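Local structure of penicillin-binding protein A (Mycobacterium tuberculosis, 3UPP) at residues Tyr189-Thr194 with Val313-Leu318; Pro218-Pro223 with Cys253-Val258; Ile332-Tyr337 with Arg355-Arg360. The protein probably cross-links cell-wall peptidoglycan as a membrane-bound D,D-transpeptidase, and is acylated by beta-lactams such as cefotaxime. All coordinates share one frame; numbering follows the deposited sequence.

Contact 1 of 3, residues Tyr189-Thr194 with Val313-Leu318; sequences YPPGST and VALTPL. With CEF (CEFOTAXIME, C3' cleaved, open, bound form), chain C.
Tyr189 and Leu315 pair their backbones as a single antiparallel, hydrogen-bonded bridge just ahead of the acylated serine of the transpeptidase domain. Tyr189 N donates to Leu315 O at 2.7 Å, and Leu315 N returns a nearly straight bond to Tyr189 O, also 2.7 Å (177° at the hydrogen). The packed side of the bridge is apolar. The Pro191 ring crosses Val313 at about a right angle, CG meeting Val313 CG1 at 3.5 Å, while Pro191 CB touches Leu315 CD2. With CG1 opposite the backbone N (chi1 -169°), Val313 offers this methyl to the proline. At the other end Pro317, the first residue of helix 317-328, sets its CD against the edge of the Tyr189 ring, 3.9 Å from CE2; the phenol OH is bonded to Glu432. The looser, partly exposed side holds Pro190 and Ala314, whose beta carbons point away overall, though Pro190 CB touches Val313 O. Here the contact is mainly CA-H...O, such as Pro190 CA to Val313 O at 3.3 Å. Beyond the prolines the chain turns into the active site: Thr194 OG1 donates to Pro191 O at 2.6 Å and is also bonded to Asn320 of helix 317-328. Ser193 OG is joined to C8 of the opened cefotaxime (1.4 Å) and hydrogen-bonded to Lys196 NZ. The captured state is thus an acyl-enzyme, OG now its ester oxygen, consistent with the assigned role of Ser193; bridge and Thr194 bond probably help fix the turn.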
loop_
_atom_site.group_PDB
_atom_site.type_symbol
_atom_site.label_atom_id
_atom_site.label_comp_id
_atom_site.label_asym_id
_atom_site.label_seq_id
_atom_site.Cartn_x
_atom_site.Cartn_y
_atom_site.Cartn_z
ATOM N N TYR A 189 4.643 1.441 9.159
ATOM C CA TYR A 189 6.112 1.541 9.097
ATOM C C TYR A 189 6.526 3.006 9.059
ATOM O O TYR A 189 5.819 3.815 8.464
ATOM C CB TYR A 189 6.625 0.899 7.811
ATOM C CG TYR A 189 6.232 -0.545 7.589
ATOM C CD1 TYR A 189 7.035 -1.585 8.081
ATOM C CD2 TYR A 189 5.086 -0.874 6.856
ATOM C CE1 TYR A 189 6.703 -2.904 7.862
ATOM C CE2 TYR A 189 4.740 -2.186 6.636
ATOM C CZ TYR A 189 5.550 -3.205 7.141
ATOM O OH TYR A 189 5.219 -4.527 6.926
ATOM N N PRO A 190 7.681 3.358 9.648
ATOM C CA PRO A 190 8.152 4.743 9.408
ATOM C C PRO A 190 8.355 4.983 7.910
ATOM O O PRO A 190 8.958 4.139 7.240
ATOM C CB PRO A 190 9.471 4.831 10.185
ATOM C CG PRO A 190 9.865 3.420 10.446
ATOM C CD PRO A 190 8.601 2.600 10.514
ATOM N N PRO A 191 7.792 6.091 7.370
ATOM C CA PRO A 191 7.882 6.369 5.927
ATOM C C PRO A 191 9.224 6.947 5.487
ATOM O O PRO A 191 9.512 6.982 4.293
ATOM C CB PRO A 191 6.759 7.380 5.698
ATOM C CG PRO A 191 6.680 8.132 6.981
ATOM C CD PRO A 191 7.008 7.125 8.077
ATOM N N GLY A 192 10.034 7.404 6.437
ATOM C CA GLY A 192 11.306 8.025 6.110
ATOM C C GLY A 192 11.138 9.203 5.163
ATOM O O GLY A 192 10.216 10.017 5.305
ATOM N N SER A 193 12.017 9.274 4.174
ATOM C CA SER A 193 12.105 10.435 3.291
ATOM C C SER A 193 10.875 10.664 2.448
ATOM O O SER A 193 10.650 11.791 2.014
ATOM C CB SER A 193 13.344 10.356 2.390
ATOM O OG SER A 193 14.500 10.790 3.081
ATOM N N THR A 194 10.075 9.628 2.215
ATOM C CA THR A 194 8.802 9.818 1.489
ATOM C C THR A 194 7.904 10.852 2.179
ATOM O O THR A 194 7.095 11.512 1.522
ATOM C CB THR A 194 8.013 8.485 1.258
ATOM O OG1 THR A 194 7.756 7.845 2.512
ATOM C CG2 THR A 194 8.801 7.534 0.350
ATOM N N VAL A 313 6.117 8.765 13.355
ATOM C CA VAL A 313 5.385 8.608 12.091
ATOM C C VAL A 313 5.348 7.141 11.632
ATOM O O VAL A 313 6.368 6.447 11.598
ATOM C CB VAL A 313 5.921 9.524 10.944
ATOM C CG1 VAL A 313 4.964 9.522 9.749
ATOM C CG2 VAL A 313 6.110 10.948 11.433
ATOM N N ALA A 314 4.160 6.679 11.272
ATOM C CA ALA A 314 3.942 5.288 10.933
ATOM C C ALA A 314 2.876 5.224 9.861
ATOM O O ALA A 314 1.747 5.657 10.080
ATOM C CB ALA A 314 3.499 4.506 12.176
ATOM N N LEU A 315 3.238 4.690 8.700
ATOM C CA LEU A 315 2.302 4.549 7.601
ATOM C C LEU A 315 2.143 3.102 7.152
ATOM O O LEU A 315 3.104 2.333 7.166
ATOM C CB LEU A 315 2.754 5.403 6.412
ATOM C CG LEU A 315 2.233 6.849 6.243
ATOM C CD1 LEU A 315 2.518 7.734 7.444
ATOM C CD2 LEU A 315 2.846 7.458 4.998
ATOM N N THR A 316 0.922 2.727 6.796
ATOM C CA THR A 316 0.701 1.544 6.000
ATOM C C THR A 316 1.189 1.842 4.573
ATOM O O THR A 316 1.180 2.992 4.130
ATOM C CB THR A 316 -0.803 1.120 5.949
ATOM O OG1 THR A 316 -1.553 2.090 5.228
ATOM C CG2 THR A 316 -1.399 0.910 7.335
ATOM N N PRO A 317 1.654 0.812 3.855
ATOM C CA PRO A 317 1.891 0.989 2.432
ATOM C C PRO A 317 0.728 1.619 1.688
ATOM O O PRO A 317 0.956 2.472 0.835
ATOM C CB PRO A 317 2.152 -0.435 1.955
ATOM C CG PRO A 317 2.850 -1.029 3.127
ATOM C CD PRO A 317 2.087 -0.518 4.311
ATOM N N LEU A 318 -0.499 1.224 2.012
ATOM C CA LEU A 318 -1.682 1.768 1.346
ATOM C C LEU A 318 -1.795 3.280 1.554
ATOM O O LEU A 318 -2.051 4.014 0.603
ATOM C CB LEU A 318 -2.958 1.042 1.805
ATOM C CG LEU A 318 -4.320 1.687 1.453
ATOM C CD1 LEU A 318 -4.572 1.735 -0.044
ATOM C CD2 LEU A 318 -5.452 0.953 2.140
HETATM S S1 CEF C . 19.052 10.194 2.581
HETATM C C1 CEF C . 19.170 10.502 0.791
HETATM C C2 CEF C . 18.429 9.577 0.054
HETATM C C3 CEF C . 18.940 9.247 -1.201
HETATM C C4 CEF C . 17.215 9.006 0.505
HETATM C C5 CEF C . 16.298 8.436 -0.388
HETATM O O1 CEF C . 15.800 9.126 -1.369
HETATM O O2 CEF C . 15.996 7.174 -0.307
HETATM N N1 CEF C . 16.662 9.264 1.690
HETATM C C6 CEF C . 17.234 10.199 2.651
HETATM C C7 CEF C . 16.667 9.951 4.041
HETATM C C8 CEF C . 15.140 9.985 4.003
HETATM O O3 CEF C . 14.488 9.328 4.818
HETATM N N2 CEF C . 17.105 8.699 4.678
HETATM C C9 CEF C . 17.948 8.743 5.722
HETATM O O4 CEF C . 18.423 9.781 6.173
HETATM C C10 CEF C . 18.294 7.388 6.350
HETATM N N3 CEF C . 17.866 7.087 7.599
HETATM O O5 CEF C . 17.007 8.196 8.439
HETATM C C11 CEF C . 15.706 8.478 7.875
HETATM C C12 CEF C . 19.002 6.508 5.652
HETATM C C13 CEF C . 19.480 5.387 6.205
HETATM S S2 CEF C . 20.289 4.612 4.983
HETATM C C14 CEF C . 20.015 5.700 3.838
HETATM N N4 CEF C . 20.448 5.611 2.585
HETATM N N5 CEF C . 19.293 6.699 4.345
#

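Contact 2 of 3, residues Pro218-Pro223 with Cys253-Val258; sequences PTIPLP and CNTAFV. With CEF (CEFOTAXIME, C3' cleaved, open, bound form), chain C.
The start of helix 254-264, whose Asn254 reaches into the active site, packs against strand 219-221 through Thr255 and Val258, which both direct their side chains at Ile220. The axes of strand 219-221 and the helical turn 254-258 approach to 8.2 Å, with 28° between their directions. Ile220 slides past Thr255, their CG2 methyls meeting at 3.7 Å, but meets Val258 tip to tip, its CG2 lying 3.9 Å from Val258 CG1. Leu222 CD2 adds a wider contact to the same Val258 CG1, and Leu229 of strand 228-230 packs on Ile220, Leu222 and Val258. Thr255 divides its branches: at chi1 64° OG1 sits between the backbone N and the carbonyl carbon and bonds to Ala217 O, leaving CG2 to lie on the strand. The neighbouring Asn254 is probably the last residue of the SxN motif of penicillin-binding proteins. Its ND2 donates to O4 in the cefotaxime side chain (2.6 Å, 163° at the hydrogen) and is also bonded to Glu230 O, while OD1 is paired with Lys196 NZ, so both polar atoms of the amide are engaged and its flip is probably fixed. Cys253, the middle residue of that motif, forms a disulfide with Cys237, and Asn231 OD1 takes the backbone N-H of Thr255.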
loop_
_atom_site.group_PDB
_atom_site.type_symbol
_atom_site.label_atom_id
_atom_site.label_comp_id
_atom_site.label_asym_id
_atom_site.label_seq_id
_atom_site.Cartn_x
_atom_site.Cartn_y
_atom_site.Cartn_z
ATOM N N PRO A 218 25.827 19.439 6.598
ATOM C CA PRO A 218 25.754 17.980 6.679
ATOM C C PRO A 218 25.113 17.505 7.985
ATOM O O PRO A 218 24.722 16.346 8.117
ATOM C CB PRO A 218 27.234 17.560 6.635
ATOM C CG PRO A 218 27.949 18.675 7.255
ATOM C CD PRO A 218 27.209 19.924 6.794
ATOM N N THR A 219 25.011 18.431 8.927
ATOM C CA THR A 219 24.652 18.147 10.294
ATOM C C THR A 219 23.723 19.259 10.745
ATOM O O THR A 219 23.851 20.413 10.298
ATOM C CB THR A 219 25.933 18.088 11.161
ATOM O OG1 THR A 219 26.328 16.718 11.324
ATOM C CG2 THR A 219 25.770 18.773 12.545
ATOM N N ILE A 220 22.780 18.900 11.611
ATOM C CA ILE A 220 21.886 19.865 12.230
ATOM C C ILE A 220 21.583 19.447 13.671
ATOM O O ILE A 220 21.204 18.292 13.928
ATOM C CB ILE A 220 20.582 20.116 11.380
ATOM C CG1 ILE A 220 19.871 21.387 11.859
ATOM C CG2 ILE A 220 19.650 18.878 11.367
ATOM C CD1 ILE A 220 18.942 22.033 10.838
ATOM N N PRO A 221 21.790 20.371 14.629
ATOM C CA PRO A 221 21.358 20.061 15.999
ATOM C C PRO A 221 19.841 20.084 16.097
ATOM O O PRO A 221 19.190 20.859 15.397
ATOM C CB PRO A 221 21.963 21.191 16.834
ATOM C CG PRO A 221 22.189 22.313 15.866
ATOM C CD PRO A 221 22.433 21.693 14.521
ATOM N N LEU A 222 19.291 19.205 16.925
ATOM C CA LEU A 222 17.871 19.254 17.247
ATOM C C LEU A 222 17.690 20.231 18.394
ATOM O O LEU A 222 18.541 20.285 19.297
ATOM C CB LEU A 222 17.334 17.870 17.626
ATOM C CG LEU A 222 17.129 16.873 16.482
ATOM C CD1 LEU A 222 16.784 15.497 17.018
ATOM C CD2 LEU A 222 16.054 17.359 15.513
ATOM N N PRO A 223 16.606 21.035 18.348
ATOM C CA PRO A 223 16.358 21.998 19.417
ATOM C C PRO A 223 16.103 21.268 20.724
ATOM O O PRO A 223 15.485 20.201 20.725
ATOM C CB PRO A 223 15.108 22.735 18.936
ATOM C CG PRO A 223 15.103 22.527 17.445
ATOM C CD PRO A 223 15.575 21.126 17.300
ATOM N N CYS A 253 17.722 15.803 0.926
ATOM C CA CYS A 253 18.665 16.267 1.940
ATOM C C CYS A 253 17.980 16.417 3.289
ATOM O O CYS A 253 17.116 17.262 3.449
ATOM C CB CYS A 253 19.287 17.615 1.520
ATOM S SG CYS A 253 20.381 17.510 0.066
ATOM N N ASN A 254 18.404 15.619 4.261
ATOM C CA ASN A 254 17.782 15.582 5.577
ATOM C C ASN A 254 17.694 16.908 6.314
ATOM O O ASN A 254 16.609 17.313 6.708
ATOM C CB ASN A 254 18.479 14.561 6.469
ATOM C CG ASN A 254 18.237 13.141 6.026
ATOM O OD1 ASN A 254 17.299 12.845 5.263
ATOM N ND2 ASN A 254 19.075 12.238 6.515
ATOM N N THR A 255 18.836 17.559 6.511
ATOM C CA THR A 255 18.926 18.761 7.342
ATOM C C THR A 255 18.039 19.890 6.805
ATOM O O THR A 255 17.437 20.633 7.582
ATOM C CB THR A 255 20.396 19.241 7.496
ATOM O OG1 THR A 255 20.918 19.634 6.215
ATOM C CG2 THR A 255 21.271 18.127 8.086
ATOM N N ALA A 256 17.950 19.987 5.479
ATOM C CA ALA A 256 17.064 20.927 4.806
ATOM C C ALA A 256 15.608 20.775 5.253
ATOM O O ALA A 256 14.895 21.767 5.402
ATOM C CB ALA A 256 17.173 20.764 3.288
ATOM N N PHE A 257 15.175 19.532 5.480
ATOM C CA PHE A 257 13.788 19.254 5.843
ATOM C C PHE A 257 13.529 19.267 7.327
ATOM O O PHE A 257 12.423 19.615 7.754
ATOM C CB PHE A 257 13.277 18.000 5.161
ATOM C CG PHE A 257 12.913 18.234 3.730
ATOM C CD1 PHE A 257 11.618 18.620 3.388
ATOM C CD2 PHE A 257 13.870 18.122 2.729
ATOM C CE1 PHE A 257 11.273 18.857 2.059
ATOM C CE2 PHE A 257 13.534 18.356 1.391
ATOM C CZ PHE A 257 12.237 18.729 1.054
ATOM N N VAL A 258 14.559 18.955 8.110
ATOM C CA VAL A 258 14.505 19.176 9.552
ATOM C C VAL A 258 14.226 20.650 9.803
ATOM O O VAL A 258 13.287 20.997 10.514
ATOM C CB VAL A 258 15.806 18.777 10.243
ATOM C CG1 VAL A 258 15.771 19.162 11.712
ATOM C CG2 VAL A 258 16.061 17.285 10.070
HETATM S S1 CEF C . 19.052 10.194 2.581
HETATM C C1 CEF C . 19.170 10.502 0.791
HETATM C C2 CEF C . 18.429 9.577 0.054
HETATM C C3 CEF C . 18.940 9.247 -1.201
HETATM C C4 CEF C . 17.215 9.006 0.505
HETATM C C5 CEF C . 16.298 8.436 -0.388
HETATM O O1 CEF C . 15.800 9.126 -1.369
HETATM O O2 CEF C . 15.996 7.174 -0.307
HETATM N N1 CEF C . 16.662 9.264 1.690
HETATM C C6 CEF C . 17.234 10.199 2.651
HETATM C C7 CEF C . 16.667 9.951 4.041
HETATM C C8 CEF C . 15.140 9.985 4.003
HETATM O O3 CEF C . 14.488 9.328 4.818
HETATM N N2 CEF C . 17.105 8.699 4.678
HETATM C C9 CEF C . 17.948 8.743 5.722
HETATM O O4 CEF C . 18.423 9.781 6.173
HETATM C C10 CEF C . 18.294 7.388 6.350
HETATM N N3 CEF C . 17.866 7.087 7.599
HETATM O O5 CEF C . 17.007 8.196 8.439
HETATM C C11 CEF C . 15.706 8.478 7.875
HETATM C C12 CEF C . 19.002 6.508 5.652
HETATM C C13 CEF C . 19.480 5.387 6.205
HETATM S S2 CEF C . 20.289 4.612 4.983
HETATM C C14 CEF C . 20.015 5.700 3.838
HETATM N N4 CEF C . 20.448 5.611 2.585
HETATM N N5 CEF C . 19.293 6.699 4.345
#

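Contact 3 of 3, residues Ile332-Tyr337 with Arg355-Arg360; sequences ITMRPY and RYQQRR. Unlike the reference sequence in segment 355-360: Arg355 (reference Gly).
Thr333 and Arg359 face each other as the hydrogen-bonded pair of a small two-stranded antiparallel sheet interrupted by a beta bulge. Thr333 N donates to Arg359 O (3.0 Å), whereas Thr333 O receives Gln358 N, the extra residue, whose backbone is helical in conformation. Past the bulge Met334 pairs with Gln357, and Arg335 N closes the end with a straight bond to Tyr356 O (3.1 Å, 170°). One face carries Ile332, Met334, Gln357 and Arg360. Ile332 CG1 lies over the face of the Arg360 guanidinium, 3.6 Å from its CZ, and Met334 folds its SD to within 3.6 Å of Gln357 CG; its CE meets CB of Arg355, a residue that is glycine in the reference sequence. On the other side of the sheet, where Thr333 also points, Arg335 lays CB over the centre of the Tyr356 ring in a CH-pi contact, 4.1 Å from the centroid. Its chain, bent at chi2 (-138°), then passes over the CE1 side of the ring, and NH1 adds a weak bond, 3.0 Å long, to Tyr356 OH. Gln358 crosses Arg335 obliquely, its NE2 3.4 Å from Arg335 CG. In the next shell, Glu322 of helix 317-328 touches Thr333, Pro336 and Gln358, and Thr333 OG1 is bonded to Thr326 OG1. Arg360 NH2 is held by Gly330 O and Val362 O, and Arg335 NH2 bonds to Pro284 O.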
loop_
_atom_site.group_PDB
_atom_site.type_symbol
_atom_site.label_atom_id
_atom_site.label_comp_id
_atom_site.label_asym_id
_atom_site.label_seq_id
_atom_site.Cartn_x
_atom_site.Cartn_y
_atom_site.Cartn_z
ATOM N N ILE A 332 -6.884 15.723 -4.693
ATOM C CA ILE A 332 -8.122 15.053 -4.251
ATOM C C ILE A 332 -7.958 13.539 -3.993
ATOM O O ILE A 332 -7.605 12.763 -4.893
ATOM C CB ILE A 332 -9.307 15.319 -5.236
ATOM C CG1 ILE A 332 -9.757 16.787 -5.138
ATOM C CG2 ILE A 332 -10.486 14.342 -4.981
ATOM C CD1 ILE A 332 -11.013 17.142 -5.962
ATOM N N THR A 333 -8.240 13.150 -2.749
ATOM C CA THR A 333 -8.151 11.779 -2.295
ATOM C C THR A 333 -9.464 11.068 -2.610
ATOM O O THR A 333 -10.516 11.459 -2.116
ATOM C CB THR A 333 -7.911 11.705 -0.756
ATOM O OG1 THR A 333 -6.795 12.523 -0.384
ATOM C CG2 THR A 333 -7.678 10.261 -0.280
ATOM N N MET A 334 -9.389 10.022 -3.430
ATOM C CA MET A 334 -10.517 9.139 -3.655
ATOM C C MET A 334 -10.450 8.037 -2.610
ATOM O O MET A 334 -9.375 7.594 -2.238
ATOM C CB MET A 334 -10.488 8.554 -5.069
ATOM C CG MET A 334 -10.562 9.591 -6.191
ATOM S SD MET A 334 -11.950 10.750 -6.045
ATOM C CE MET A 334 -13.314 9.734 -6.605
ATOM N N ARG A 335 -11.609 7.618 -2.129
ATOM C CA ARG A 335 -11.719 6.578 -1.134
ATOM C C ARG A 335 -11.325 5.262 -1.794
ATOM O O ARG A 335 -11.951 4.865 -2.782
ATOM C CB ARG A 335 -13.162 6.506 -0.650
ATOM C CG ARG A 335 -13.425 5.430 0.364
ATOM C CD ARG A 335 -14.725 4.728 0.074
ATOM N NE ARG A 335 -14.902 3.585 0.964
ATOM C CZ ARG A 335 -15.779 3.504 1.970
ATOM N NH1 ARG A 335 -16.614 4.504 2.247
ATOM N NH2 ARG A 335 -15.821 2.391 2.698
ATOM N N PRO A 336 -10.270 4.595 -1.268
ATOM C CA PRO A 336 -9.817 3.359 -1.881
ATOM C C PRO A 336 -10.793 2.194 -1.648
ATOM O O PRO A 336 -11.364 2.055 -0.557
ATOM C CB PRO A 336 -8.468 3.106 -1.210
ATOM C CG PRO A 336 -8.514 3.839 0.052
ATOM C CD PRO A 336 -9.449 4.973 -0.103
ATOM N N TYR A 337 -10.995 1.385 -2.683
ATOM C CA TYR A 337 -11.865 0.224 -2.578
ATOM C C TYR A 337 -11.332 -0.929 -3.388
ATOM O O TYR A 337 -10.705 -0.731 -4.452
ATOM C CB TYR A 337 -13.293 0.555 -3.000
ATOM C CG TYR A 337 -13.474 0.960 -4.446
ATOM C CD1 TYR A 337 -14.053 0.079 -5.360
ATOM C CD2 TYR A 337 -13.089 2.238 -4.902
ATOM C CE1 TYR A 337 -14.247 0.443 -6.691
ATOM C CE2 TYR A 337 -13.270 2.613 -6.236
ATOM C CZ TYR A 337 -13.852 1.710 -7.123
ATOM O OH TYR A 337 -14.058 2.062 -8.437
ATOM N N ARG A 355 -17.046 5.528 -7.175
ATOM C CA ARG A 355 -16.019 6.416 -6.646
ATOM C C ARG A 355 -16.626 7.563 -5.825
ATOM O O ARG A 355 -17.704 8.066 -6.154
ATOM C CB ARG A 355 -15.145 6.956 -7.790
ATOM C CG ARG A 355 -15.898 7.478 -9.036
ATOM C CD ARG A 355 -14.941 8.061 -10.101
ATOM N NE ARG A 355 -15.495 7.938 -11.455
ATOM C CZ ARG A 355 -14.951 8.457 -12.560
ATOM N NH1 ARG A 355 -13.822 9.161 -12.512
ATOM N NH2 ARG A 355 -15.548 8.276 -13.734
ATOM N N TYR A 356 -15.957 7.938 -4.737
ATOM C CA TYR A 356 -16.289 9.182 -4.033
ATOM C C TYR A 356 -15.071 9.886 -3.433
ATOM O O TYR A 356 -14.096 9.241 -3.026
ATOM C CB TYR A 356 -17.464 9.013 -3.037
ATOM C CG TYR A 356 -17.144 8.602 -1.612
ATOM C CD1 TYR A 356 -17.471 7.319 -1.150
ATOM C CD2 TYR A 356 -16.574 9.508 -0.704
ATOM C CE1 TYR A 356 -17.210 6.930 0.183
ATOM C CE2 TYR A 356 -16.294 9.142 0.619
ATOM C CZ TYR A 356 -16.615 7.846 1.062
ATOM O OH TYR A 356 -16.351 7.469 2.369
ATOM N N GLN A 357 -15.133 11.215 -3.409
ATOM C CA GLN A 357 -14.000 12.039 -3.004
ATOM C C GLN A 357 -13.996 12.226 -1.506
ATOM O O GLN A 357 -14.813 12.948 -0.954
ATOM C CB GLN A 357 -14.031 13.393 -3.711
ATOM C CG GLN A 357 -14.362 13.286 -5.178
ATOM C CD GLN A 357 -14.265 14.601 -5.898
ATOM O OE1 GLN A 357 -14.242 15.671 -5.277
ATOM N NE2 GLN A 357 -14.208 14.536 -7.228
ATOM N N GLN A 358 -13.070 11.547 -0.852
ATOM C CA GLN A 358 -12.980 11.571 0.587
ATOM C C GLN A 358 -12.744 12.998 1.068
ATOM O O GLN A 358 -13.413 13.460 1.994
ATOM C CB GLN A 358 -11.861 10.642 1.034
ATOM C CG GLN A 358 -12.253 9.736 2.170
ATOM C CD GLN A 358 -11.454 8.452 2.192
ATOM O OE1 GLN A 358 -10.301 8.406 1.745
ATOM N NE2 GLN A 358 -12.060 7.394 2.722
ATOM N N ARG A 359 -11.806 13.691 0.415
ATOM C CA ARG A 359 -11.440 15.065 0.763
ATOM C C ARG A 359 -10.420 15.675 -0.198
ATOM O O ARG A 359 -9.884 14.994 -1.084
ATOM C CB ARG A 359 -10.868 15.136 2.184
ATOM C CG ARG A 359 -9.510 14.477 2.346
ATOM C CD ARG A 359 -9.292 14.062 3.779
ATOM N NE ARG A 359 -8.988 12.634 3.840
ATOM C CZ ARG A 359 -9.058 11.885 4.937
ATOM N NH1 ARG A 359 -9.417 12.416 6.109
ATOM N NH2 ARG A 359 -8.757 10.598 4.853
ATOM N N ARG A 360 -10.158 16.966 0.009
ATOM C CA ARG A 360 -9.072 17.672 -0.654
ATOM C C ARG A 360 -7.929 17.875 0.345
ATOM O O ARG A 360 -8.102 18.550 1.370
ATOM C CB ARG A 360 -9.563 19.011 -1.214
ATOM C CG ARG A 360 -8.471 19.805 -1.888
ATOM C CD ARG A 360 -8.987 20.971 -2.694
ATOM N NE ARG A 360 -9.503 20.597 -4.017
ATOM C CZ ARG A 360 -8.755 20.254 -5.064
ATOM N NH1 ARG A 360 -9.330 19.960 -6.221
ATOM N NH2 ARG A 360 -7.437 20.173 -4.958
#

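How the contacts relate
From the N terminus, all six segments belong to the transpeptidase domain. Contact 1 joins the loop before helix 196-205 to the start of helix 317-328, and contact 2 opens and closes inside the 118 residues between. It therefore forms a smaller loop within the larger one, joining strand 219-221 to helix 254-264. The two meet at the cefotaxime site, with Ser193 OG 4.1 Å from Asn254 OD1. Contact 3 follows in series: helix 317-328 leads directly to strand 332-334, whose pairing with 357-360 closes the loop of strands 339-343 and 349-352. Leu318 CD1 packs on Pro336 CB, whereas contacts 2 and 3 stay about 19 Å apart at their nearest atoms.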